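Local coordinates for protein putative alpha KG dependent 2,4-D dioxygenase (Burkholderia xenovorans, PDB 5J92) that probably acts as an iron(II)- and 2-oxoglutarate-dependent dioxygenase of the TfdA family, and binds an iron(II) ion, at residues P131-P143 and W256-A268. Residues are numbered along the deposited sequence; the frame is centred on the assembly and turned at random.
Sequences PARYSFLLSYIVP and WSVRDLVMWDNRA
Ser135 and Trp264 form a hydrogen-bonded antiparallel pair joining two inner strands, 132-139 and 261-265, of the main sheet in this TauD/TfdA-type fold. Ser135 CB sits 3.6 Å from the centroid of the Trp264 six-membered ring, over its face, while Leu137 CD1 meets the ring edge. Next to them Asn266 ND2 gives two N-H bonds in its amide plane, to Ser135 OG (2.8 Å) and to Arg133 O (3.0 Å), the latter from above the carbonyl plane. On the other sheet face, where helix 60-67 covers Phe136 and Leu261, the extended Met263 chain (chi2 -172°) passes beside the Phe136 ring and lays CE over one face of Tyr134, 3.7 Å from its centroid. The far end is more open to solvent: partly exposed Tyr140 takes the Arg259 guanidinium over its ring in a cation-pi contact (CZ 3.8 Å from the centroid), and Val142 touches exposed Val258 (CG2 to CG2 3.9 Å). There Ser139 N bonds Asp260 O (3.1 Å) and Arg259 N bonds Ser139 O (2.9 Å), tying the type II turn 257-260 to the strand. Ser135 OG and Asn266 OD1 also bond the iron ligand Asp124, at its carboxylate and backbone N respectively, so the buried end supplies second-shell polar groups that probably position that ligand.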
loop_
_atom_site.group_PDB
_atom_site.type_symbol
_atom_site.label_atom_id
_atom_site.label_comp_id
_atom_site.label_asym_id
_atom_site.label_seq_id
_atom_site.Cartn_x
_atom_site.Cartn_y
_atom_site.Cartn_z
ATOM N N PRO A 131 -10.283 -22.509 0.287
ATOM C CA PRO A 131 -10.008 -21.457 1.271
ATOM C C PRO A 131 -11.043 -21.447 2.392
ATOM O O PRO A 131 -11.936 -22.294 2.468
ATOM C CB PRO A 131 -10.083 -20.165 0.444
ATOM C CG PRO A 131 -10.090 -20.611 -0.989
ATOM C CD PRO A 131 -10.749 -21.938 -0.983
ATOM N N ALA A 132 -10.905 -20.450 3.265
ATOM C CA ALA A 132 -11.779 -20.314 4.415
ATOM C C ALA A 132 -13.149 -19.812 3.988
ATOM O O ALA A 132 -13.293 -19.109 2.983
ATOM C CB ALA A 132 -11.189 -19.331 5.432
ATOM N N ARG A 133 -14.164 -20.203 4.755
ATOM C CA ARG A 133 -15.479 -19.590 4.612
ATOM C C ARG A 133 -15.586 -18.470 5.649
ATOM O O ARG A 133 -15.138 -17.355 5.402
ATOM C CB ARG A 133 -16.586 -20.629 4.780
ATOM C CG ARG A 133 -17.995 -20.088 4.541
ATOM C CD ARG A 133 -19.019 -21.211 4.547
ATOM N NE ARG A 133 -18.893 -22.062 3.362
ATOM C CZ ARG A 133 -19.492 -23.237 3.211
ATOM N NH1 ARG A 133 -20.262 -23.727 4.175
ATOM N NH2 ARG A 133 -19.319 -23.926 2.090
ATOM N N TYR A 134 -16.124 -18.766 6.822
ATOM C CA TYR A 134 -16.175 -17.820 7.926
ATOM C C TYR A 134 -14.984 -18.036 8.848
ATOM O O TYR A 134 -14.615 -19.177 9.149
ATOM C CB TYR A 134 -17.458 -17.984 8.729
ATOM C CG TYR A 134 -18.740 -17.749 7.958
ATOM C CD1 TYR A 134 -19.217 -16.462 7.757
ATOM C CD2 TYR A 134 -19.481 -18.816 7.443
ATOM C CE1 TYR A 134 -20.388 -16.231 7.066
ATOM C CE2 TYR A 134 -20.657 -18.597 6.738
ATOM C CZ TYR A 134 -21.107 -17.297 6.561
ATOM O OH TYR A 134 -22.274 -17.035 5.879
ATOM N N SER A 135 -14.408 -16.937 9.319
ATOM C CA SER A 135 -13.439 -16.966 10.404
ATOM C C SER A 135 -14.076 -16.365 11.651
ATOM O O SER A 135 -14.981 -15.531 11.559
ATOM C CB SER A 135 -12.165 -16.202 10.026
ATOM O OG SER A 135 -11.479 -16.842 8.950
ATOM N N PHE A 136 -13.617 -16.815 12.823
ATOM C CA PHE A 136 -14.176 -16.411 14.107
ATOM C C PHE A 136 -13.044 -16.036 15.051
ATOM O O PHE A 136 -12.043 -16.758 15.150
ATOM C CB PHE A 136 -15.011 -17.535 14.739
ATOM C CG PHE A 136 -16.073 -18.104 13.833
ATOM C CD1 PHE A 136 -15.741 -19.007 12.825
ATOM C CD2 PHE A 136 -17.408 -17.752 14.003
ATOM C CE1 PHE A 136 -16.706 -19.531 11.994
ATOM C CE2 PHE A 136 -18.389 -18.274 13.171
ATOM C CZ PHE A 136 -18.039 -19.178 12.171
ATOM N N LEU A 137 -13.216 -14.914 15.756
ATOM C CA LEU A 137 -12.238 -14.410 16.713
ATOM C C LEU A 137 -12.981 -14.005 17.975
ATOM O O LEU A 137 -13.872 -13.152 17.921
ATOM C CB LEU A 137 -11.469 -13.206 16.155
ATOM C CG LEU A 137 -10.116 -13.366 15.462
ATOM C CD1 LEU A 137 -9.556 -11.999 15.056
ATOM C CD2 LEU A 137 -9.123 -14.136 16.327
ATOM N N LEU A 138 -12.613 -14.596 19.108
ATOM C CA LEU A 138 -13.218 -14.264 20.394
ATOM C C LEU A 138 -12.160 -13.618 21.276
ATOM O O LEU A 138 -11.129 -14.234 21.574
ATOM C CB LEU A 138 -13.808 -15.509 21.055
ATOM C CG LEU A 138 -14.462 -15.359 22.430
ATOM C CD1 LEU A 138 -15.626 -14.368 22.422
ATOM C CD2 LEU A 138 -14.914 -16.713 22.902
ATOM N N SER A 139 -12.409 -12.384 21.701
ATOM C CA SER A 139 -11.418 -11.624 22.453
ATOM C C SER A 139 -11.495 -11.949 23.940
ATOM O O SER A 139 -12.579 -11.947 24.532
ATOM C CB SER A 139 -11.607 -10.123 22.240
ATOM O OG SER A 139 -12.791 -9.679 22.870
ATOM N N TYR A 140 -10.336 -12.222 24.537
ATOM C CA TYR A 140 -10.202 -12.415 25.970
ATOM C C TYR A 140 -9.578 -11.210 26.653
ATOM O O TYR A 140 -10.042 -10.797 27.718
ATOM C CB TYR A 140 -9.361 -13.666 26.267
ATOM C CG TYR A 140 -10.150 -14.955 26.224
ATOM C CD1 TYR A 140 -10.833 -15.343 25.072
ATOM C CD2 TYR A 140 -10.226 -15.777 27.341
ATOM C CE1 TYR A 140 -11.558 -16.527 25.035
ATOM C CE2 TYR A 140 -10.945 -16.956 27.318
ATOM C CZ TYR A 140 -11.608 -17.330 26.163
ATOM O OH TYR A 140 -12.320 -18.511 26.154
ATOM N N ILE A 141 -8.512 -10.652 26.083
ATOM C CA ILE A 141 -7.812 -9.509 26.668
ATOM C C ILE A 141 -7.546 -8.510 25.549
ATOM O O ILE A 141 -6.944 -8.869 24.532
ATOM C CB ILE A 141 -6.503 -9.920 27.370
ATOM C CG1 ILE A 141 -6.780 -10.971 28.461
ATOM C CG2 ILE A 141 -5.830 -8.711 27.977
ATOM C CD1 ILE A 141 -5.516 -11.506 29.196
ATOM N N VAL A 142 -8.004 -7.278 25.726
ATOM C CA VAL A 142 -7.963 -6.241 24.694
ATOM C C VAL A 142 -6.940 -5.187 25.112
ATOM O O VAL A 142 -7.061 -4.634 26.209
ATOM C CB VAL A 142 -9.339 -5.579 24.474
ATOM C CG1 VAL A 142 -9.247 -4.481 23.412
ATOM C CG2 VAL A 142 -10.377 -6.595 24.085
ATOM N N PRO A 143 -5.951 -4.875 24.278
ATOM C CA PRO A 143 -5.019 -3.792 24.619
ATOM C C PRO A 143 -5.708 -2.439 24.553
ATOM O O PRO A 143 -6.675 -2.242 23.818
ATOM C CB PRO A 143 -3.924 -3.902 23.550
ATOM C CG PRO A 143 -4.135 -5.248 22.889
ATOM C CD PRO A 143 -5.608 -5.514 23.000
ATOM N N TRP A 256 -12.123 -3.323 19.430
ATOM C CA TRP A 256 -12.491 -4.520 20.169
ATOM C C TRP A 256 -13.026 -4.189 21.555
ATOM O O TRP A 256 -12.576 -3.248 22.217
ATOM C CB TRP A 256 -11.279 -5.445 20.301
ATOM C CG TRP A 256 -11.014 -6.207 19.059
ATOM C CD1 TRP A 256 -10.171 -5.863 18.036
ATOM C CD2 TRP A 256 -11.604 -7.455 18.698
ATOM N NE1 TRP A 256 -10.190 -6.844 17.060
ATOM C CE2 TRP A 256 -11.068 -7.827 17.445
ATOM C CE3 TRP A 256 -12.541 -8.296 19.315
ATOM C CZ2 TRP A 256 -11.446 -8.998 16.787
ATOM C CZ3 TRP A 256 -12.899 -9.470 18.672
ATOM C CH2 TRP A 256 -12.350 -9.805 17.412
ATOM N N SER A 257 -13.991 -4.995 21.997
ATOM C CA SER A 257 -14.416 -5.027 23.386
ATOM C C SER A 257 -14.178 -6.435 23.909
ATOM O O SER A 257 -14.204 -7.410 23.146
ATOM C CB SER A 257 -15.903 -4.666 23.542
ATOM O OG SER A 257 -16.163 -3.329 23.160
ATOM N N VAL A 258 -13.956 -6.543 25.217
ATOM C CA VAL A 258 -13.714 -7.851 25.816
ATOM C C VAL A 258 -14.900 -8.768 25.541
ATOM O O VAL A 258 -16.063 -8.375 25.698
ATOM C CB VAL A 258 -13.435 -7.706 27.320
ATOM C CG1 VAL A 258 -13.522 -9.066 28.023
ATOM C CG2 VAL A 258 -12.045 -7.101 27.537
ATOM N N ARG A 259 -14.598 -9.988 25.091
ATOM C CA ARG A 259 -15.557 -11.048 24.787
ATOM C C ARG A 259 -16.493 -10.709 23.625
ATOM O O ARG A 259 -17.585 -11.296 23.512
ATOM C CB ARG A 259 -16.370 -11.448 26.021
ATOM C CG ARG A 259 -15.565 -12.173 27.094
ATOM C CD ARG A 259 -14.956 -13.466 26.576
ATOM N NE ARG A 259 -14.293 -14.166 27.672
ATOM C CZ ARG A 259 -14.212 -15.483 27.788
ATOM N NH1 ARG A 259 -14.747 -16.269 26.864
ATOM N NH2 ARG A 259 -13.597 -16.011 28.836
ATOM N N ASP A 260 -16.064 -9.810 22.739
ATOM C CA ASP A 260 -16.649 -9.732 21.414
ATOM C C ASP A 260 -16.368 -11.051 20.698
ATOM O O ASP A 260 -15.224 -11.522 20.679
ATOM C CB ASP A 260 -16.014 -8.610 20.592
ATOM C CG ASP A 260 -16.637 -7.238 20.816
ATOM O OD1 ASP A 260 -17.664 -7.097 21.506
ATOM O OD2 ASP A 260 -16.071 -6.287 20.243
ATOM N N LEU A 261 -17.392 -11.643 20.101
ATOM C CA LEU A 261 -17.197 -12.707 19.122
ATOM C C LEU A 261 -17.436 -12.094 17.750
ATOM O O LEU A 261 -18.561 -11.689 17.430
ATOM C CB LEU A 261 -18.130 -13.888 19.381
ATOM C CG LEU A 261 -17.737 -15.265 18.836
ATOM C CD1 LEU A 261 -18.821 -16.276 19.155
ATOM C CD2 LEU A 261 -17.492 -15.254 17.346
ATOM N N VAL A 262 -16.390 -12.033 16.935
ATOM C CA VAL A 262 -16.475 -11.437 15.607
ATOM C C VAL A 262 -16.336 -12.556 14.586
ATOM O O VAL A 262 -15.352 -13.312 14.600
ATOM C CB VAL A 262 -15.420 -10.344 15.382
ATOM C CG1 VAL A 262 -15.509 -9.813 13.941
ATOM C CG2 VAL A 262 -15.615 -9.211 16.380
ATOM N N MET A 263 -17.341 -12.663 13.725
ATOM C CA MET A 263 -17.423 -13.656 12.668
ATOM C C MET A 263 -17.423 -12.917 11.343
ATOM O O MET A 263 -18.199 -11.966 11.170
ATOM C CB MET A 263 -18.690 -14.500 12.857
ATOM C CG MET A 263 -19.265 -15.170 11.640
ATOM S SD MET A 263 -20.864 -15.869 12.107
ATOM C CE MET A 263 -21.252 -16.826 10.644
ATOM N N TRP A 264 -16.500 -13.282 10.436
ATOM C CA TRP A 264 -16.424 -12.586 9.158
ATOM C C TRP A 264 -16.319 -13.565 7.998
ATOM O O TRP A 264 -15.749 -14.657 8.116
ATOM C CB TRP A 264 -15.269 -11.549 9.120
ATOM C CG TRP A 264 -13.852 -12.098 9.055
ATOM C CD1 TRP A 264 -13.127 -12.404 7.931
ATOM C CD2 TRP A 264 -12.997 -12.364 10.164
ATOM N NE1 TRP A 264 -11.870 -12.869 8.280
ATOM C CE2 TRP A 264 -11.767 -12.846 9.648
ATOM C CE3 TRP A 264 -13.148 -12.253 11.550
ATOM C CZ2 TRP A 264 -10.706 -13.199 10.466
ATOM C CZ3 TRP A 264 -12.082 -12.616 12.362
ATOM C CH2 TRP A 264 -10.883 -13.084 11.820
ATOM N N ASP A 265 -16.916 -13.157 6.881
ATOM C CA ASP A 265 -17.031 -13.975 5.671
ATOM C C ASP A 265 -15.854 -13.637 4.759
ATOM O O ASP A 265 -15.821 -12.582 4.126
ATOM C CB ASP A 265 -18.388 -13.723 5.016
ATOM C CG ASP A 265 -18.697 -14.691 3.869
ATOM O OD1 ASP A 265 -17.766 -15.366 3.374
ATOM O OD2 ASP A 265 -19.888 -14.783 3.482
ATOM N N ASN A 266 -14.866 -14.537 4.704
ATOM C CA ASN A 266 -13.707 -14.324 3.847
ATOM C C ASN A 266 -14.064 -14.270 2.365
ATOM O O ASN A 266 -13.267 -13.768 1.566
ATOM C CB ASN A 266 -12.664 -15.416 4.102
ATOM C CG ASN A 266 -12.070 -15.329 5.496
ATOM O OD1 ASN A 266 -11.197 -14.515 5.737
ATOM N ND2 ASN A 266 -12.549 -16.161 6.415
ATOM N N ARG A 267 -15.245 -14.761 1.982
ATOM C CA ARG A 267 -15.664 -14.752 0.583
ATOM C C ARG A 267 -16.001 -13.359 0.076
ATOM O O ARG A 267 -16.171 -13.195 -1.135
ATOM C CB ARG A 267 -16.878 -15.667 0.392
ATOM C CG ARG A 267 -16.628 -17.108 0.819
ATOM C CD ARG A 267 -17.909 -17.923 0.856
ATOM N NE ARG A 267 -18.826 -17.481 1.906
ATOM C CZ ARG A 267 -19.923 -18.144 2.251
ATOM N NH1 ARG A 267 -20.230 -19.280 1.625
ATOM N NH2 ARG A 267 -20.708 -17.679 3.218
ATOM N N ALA A 268 -16.093 -12.360 0.967
ATOM C CA ALA A 268 -16.454 -11.002 0.591
ATOM C C ALA A 268 -15.482 -9.953 1.115
ATOM O O ALA A 268 -15.737 -8.759 0.945
ATOM C CB ALA A 268 -17.865 -10.664 1.102
#